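Local coordinates for protein GphF (Cystobacter violaceus, PDB 6MFC) that probably acts as a GNAT-like decarboxylase that helps initiate polyketide biosynthesis, at residues L58-W70 with I78-P90. Sequence-based numbering, arbitrary orientation.
Sequences LLRRVTTEPRGCW and IVGATYAQRIAGP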
# COMPACT_ATOMS: atom_id res chain seq x y z
N LEU A 58 4.24 -1.34 -13.04
CA LEU A 58 5.40 -1.07 -12.19
C LEU A 58 6.29 -0.00 -12.81
O LEU A 58 6.84 0.84 -12.10
CB LEU A 58 6.18 -2.36 -11.94
CG LEU A 58 5.51 -3.35 -10.99
CD1 LEU A 58 6.45 -4.50 -10.66
CD2 LEU A 58 5.06 -2.64 -9.72
N LEU A 59 6.44 -0.02 -14.13
CA LEU A 59 7.18 1.04 -14.80
C LEU A 59 6.42 2.36 -14.75
O LEU A 59 7.02 3.43 -14.60
CB LEU A 59 7.49 0.65 -16.24
CG LEU A 59 8.29 1.67 -17.06
CD1 LEU A 59 9.72 1.75 -16.56
CD2 LEU A 59 8.25 1.32 -18.54
N ARG A 60 5.09 2.30 -14.86
CA ARG A 60 4.28 3.51 -14.82
C ARG A 60 4.46 4.25 -13.50
O ARG A 60 4.48 5.49 -13.48
CB ARG A 60 2.81 3.16 -15.03
CG ARG A 60 1.92 4.36 -15.28
CD ARG A 60 0.55 4.21 -14.62
NE ARG A 60 0.63 4.29 -13.17
CZ ARG A 60 0.76 5.43 -12.48
NH1 ARG A 60 0.84 6.58 -13.13
NH2 ARG A 60 0.82 5.41 -11.16
N ARG A 61 4.58 3.52 -12.39
CA ARG A 61 4.72 4.16 -11.09
C ARG A 61 6.08 4.84 -10.95
O ARG A 61 6.17 6.00 -10.54
CB ARG A 61 4.53 3.13 -9.98
CG ARG A 61 3.20 2.41 -10.01
CD ARG A 61 3.15 1.31 -8.97
NE ARG A 61 1.94 0.51 -9.07
CZ ARG A 61 1.67 -0.54 -8.30
NH1 ARG A 61 2.53 -0.91 -7.36
NH2 ARG A 61 0.54 -1.21 -8.46
N VAL A 62 7.15 4.12 -11.28
CA VAL A 62 8.50 4.64 -11.07
C VAL A 62 8.75 5.86 -11.95
O VAL A 62 9.41 6.82 -11.53
CB VAL A 62 9.54 3.54 -11.31
CG1 VAL A 62 10.95 4.09 -11.18
CG2 VAL A 62 9.32 2.39 -10.33
N THR A 63 8.23 5.85 -13.18
CA THR A 63 8.47 6.96 -14.09
C THR A 63 7.52 8.13 -13.88
O THR A 63 7.86 9.26 -14.27
CB THR A 63 8.38 6.47 -15.54
OG1 THR A 63 7.06 5.98 -15.79
CG2 THR A 63 9.39 5.36 -15.78
N THR A 64 6.36 7.91 -13.27
CA THR A 64 5.42 9.00 -13.04
C THR A 64 5.82 9.83 -11.82
O THR A 64 5.84 11.06 -11.88
CB THR A 64 4.00 8.46 -12.88
OG1 THR A 64 3.62 7.76 -14.07
CG2 THR A 64 3.02 9.60 -12.64
N GLU A 65 6.13 9.16 -10.71
CA GLU A 65 6.60 9.80 -9.49
C GLU A 65 8.00 9.27 -9.21
O GLU A 65 8.18 8.38 -8.36
CB GLU A 65 5.66 9.53 -8.32
CG GLU A 65 5.82 10.49 -7.15
CD GLU A 65 4.97 11.74 -7.29
OE1 GLU A 65 3.86 11.64 -7.86
OE2 GLU A 65 5.41 12.81 -6.84
N PRO A 66 9.02 9.79 -9.91
CA PRO A 66 10.37 9.22 -9.75
C PRO A 66 10.93 9.36 -8.34
O PRO A 66 11.56 8.42 -7.84
CB PRO A 66 11.20 10.01 -10.77
CG PRO A 66 10.20 10.55 -11.74
CD PRO A 66 8.99 10.85 -10.93
N ARG A 67 10.72 10.50 -7.69
CA ARG A 67 11.17 10.71 -6.32
C ARG A 67 10.12 10.32 -5.29
O ARG A 67 10.13 10.85 -4.17
CB ARG A 67 11.61 12.16 -6.13
CG ARG A 67 12.86 12.52 -6.92
CD ARG A 67 13.57 13.74 -6.35
NE ARG A 67 13.09 15.00 -6.92
CZ ARG A 67 13.62 16.19 -6.67
NH1 ARG A 67 14.66 16.29 -5.84
NH2 ARG A 67 13.12 17.28 -7.23
N GLY A 68 9.22 9.41 -5.64
CA GLY A 68 8.21 8.93 -4.71
C GLY A 68 8.18 7.42 -4.63
O GLY A 68 7.20 6.84 -4.16
N CYS A 69 9.24 6.77 -5.10
CA CYS A 69 9.37 5.33 -5.05
C CYS A 69 10.75 4.97 -4.51
O CYS A 69 11.75 5.56 -4.93
CB CYS A 69 9.16 4.70 -6.43
SG CYS A 69 7.51 5.00 -7.14
N TRP A 70 10.80 4.02 -3.58
CA TRP A 70 12.04 3.60 -2.95
C TRP A 70 12.17 2.09 -2.99
O TRP A 70 11.18 1.36 -3.04
CB TRP A 70 12.13 4.08 -1.50
CG TRP A 70 12.17 5.56 -1.35
CD1 TRP A 70 13.28 6.34 -1.20
CD2 TRP A 70 11.05 6.45 -1.32
NE1 TRP A 70 12.91 7.66 -1.08
CE2 TRP A 70 11.55 7.75 -1.15
CE3 TRP A 70 9.66 6.26 -1.42
CZ2 TRP A 70 10.71 8.87 -1.09
CZ3 TRP A 70 8.84 7.37 -1.35
CH2 TRP A 70 9.37 8.65 -1.19
N ILE A 78 17.00 -6.37 -4.04
CA ILE A 78 15.82 -5.56 -3.73
C ILE A 78 14.83 -6.47 -3.01
O ILE A 78 14.07 -7.20 -3.65
CB ILE A 78 15.21 -4.93 -4.98
CG1 ILE A 78 16.24 -4.06 -5.69
CG2 ILE A 78 13.98 -4.11 -4.61
CD1 ILE A 78 15.69 -3.31 -6.88
N VAL A 79 14.84 -6.44 -1.68
CA VAL A 79 13.88 -7.20 -0.89
C VAL A 79 12.67 -6.36 -0.48
O VAL A 79 11.70 -6.92 0.05
CB VAL A 79 14.53 -7.80 0.38
CG1 VAL A 79 15.64 -8.76 -0.01
CG2 VAL A 79 15.06 -6.70 1.28
N GLY A 80 12.69 -5.05 -0.73
CA GLY A 80 11.57 -4.19 -0.39
C GLY A 80 11.37 -3.07 -1.38
O GLY A 80 12.34 -2.50 -1.88
N ALA A 81 10.11 -2.75 -1.68
CA ALA A 81 9.78 -1.71 -2.64
C ALA A 81 8.51 -0.99 -2.21
O ALA A 81 7.54 -1.62 -1.79
CB ALA A 81 9.60 -2.28 -4.05
N THR A 82 8.52 0.34 -2.31
CA THR A 82 7.37 1.17 -1.99
C THR A 82 7.10 2.12 -3.15
O THR A 82 8.01 2.79 -3.64
CB THR A 82 7.59 1.96 -0.70
OG1 THR A 82 7.60 1.06 0.41
CG2 THR A 82 6.48 2.98 -0.51
N TYR A 83 5.84 2.17 -3.58
CA TYR A 83 5.41 3.07 -4.64
C TYR A 83 4.43 4.09 -4.09
O TYR A 83 3.65 3.80 -3.18
CB TYR A 83 4.75 2.29 -5.78
CG TYR A 83 5.54 1.10 -6.25
CD1 TYR A 83 6.49 1.23 -7.27
CD2 TYR A 83 5.35 -0.15 -5.69
CE1 TYR A 83 7.22 0.14 -7.70
CE2 TYR A 83 6.08 -1.25 -6.12
CZ TYR A 83 7.01 -1.10 -7.12
OH TYR A 83 7.73 -2.19 -7.55
N ALA A 84 4.48 5.30 -4.64
CA ALA A 84 3.59 6.36 -4.17
C ALA A 84 3.45 7.42 -5.25
O ALA A 84 4.35 7.62 -6.08
CB ALA A 84 4.11 7.00 -2.88
N GLN A 85 2.31 8.10 -5.24
CA GLN A 85 2.07 9.24 -6.12
C GLN A 85 1.31 10.29 -5.33
O GLN A 85 0.62 10.00 -4.36
CB GLN A 85 1.29 8.85 -7.38
CG GLN A 85 -0.17 8.49 -7.16
CD GLN A 85 -0.86 8.07 -8.44
OE1 GLN A 85 -0.23 7.93 -9.49
NE2 GLN A 85 -2.18 7.86 -8.36
N ARG A 86 1.45 11.54 -5.77
CA ARG A 86 0.84 12.68 -5.09
C ARG A 86 -0.53 12.95 -5.70
O ARG A 86 -0.64 13.18 -6.91
CB ARG A 86 1.75 13.90 -5.20
CG ARG A 86 1.39 15.04 -4.26
CD ARG A 86 2.54 16.02 -4.15
NE ARG A 86 2.29 17.06 -3.16
CZ ARG A 86 3.22 17.89 -2.70
NH1 ARG A 86 4.47 17.80 -3.14
NH2 ARG A 86 2.91 18.81 -1.80
N ILE A 87 -1.57 12.92 -4.87
CA ILE A 87 -2.93 13.17 -5.34
C ILE A 87 -3.50 14.37 -4.59
O ILE A 87 -2.83 14.96 -3.74
CB ILE A 87 -3.82 11.93 -5.17
CG1 ILE A 87 -4.07 11.64 -3.69
CG2 ILE A 87 -3.20 10.72 -5.85
CD1 ILE A 87 -4.91 10.41 -3.44
N ALA A 88 -4.74 14.73 -4.91
CA ALA A 88 -5.35 15.93 -4.33
C ALA A 88 -5.47 15.81 -2.81
O ALA A 88 -4.96 16.65 -2.06
CB ALA A 88 -6.71 16.18 -4.97
N GLY A 89 -6.16 14.77 -2.34
CA GLY A 89 -6.34 14.56 -0.93
C GLY A 89 -6.95 13.21 -0.62
O GLY A 89 -7.17 12.38 -1.52
N PRO A 90 -7.24 12.95 0.66
CA PRO A 90 -7.87 11.68 1.02
C PRO A 90 -9.24 11.48 0.40
O PRO A 90 -9.65 10.33 0.17
CB PRO A 90 -7.96 11.75 2.55
CG PRO A 90 -6.92 12.76 2.95
CD PRO A 90 -6.89 13.76 1.84
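The ring of Tyr83 packs against Arg61 and Leu58 of helix 55-64, a worked example of one aromatic side chain fastening a helix to a strand. Arg61 covers one face: its guanidinium carbon CZ lies 4.9 Å from the Tyr83 ring centroid, a cation-pi contact. The guanidinium does not lie flat on the ring, however; the two planes stand 76° apart, so that it presents its edge, with NH1 directed at CD2. The extended chain of Arg61 brings CD over CG of the same ring. Val62 CG2 meets the ring edge at CE1, and Leu58 CD2 packs 3.6 Å from Tyr83 CZ. Cys69 SG adds an oblique sulfur-aromatic contact, 3.9 Å from Tyr83 CD1.

The topology is that of the GNAT fold: the chain leaves helix 55-64, enters strand 70-74 and returns antiparallel along strand 77-87. Trp70 and Thr82 form a hydrogen-bonded pair, with Thr82 N to Trp70 O at 2.9 Å. Their side chains occupy the sheet face opposite Tyr83, where Phe135 of helix 128-140 meets the indole edge-to-face.

Arg60 NH2 donates to Gln85 OE1 at 3.2 Å, arriving from above the amide carbonyl plane, while Gln85 NE2 is held by Leu101 O and Gln113 OE1. Past the helix end, a bend at chi2 (88°) carries the Glu65 carboxylate to the strand, where Arg86 N donates to Glu65 OE1 from above the carboxylate plane. In the second shell, Glu57 OE2 forms salt bridges with NE of both Arg60 and Arg61, tying together the two arginines that reach the strand.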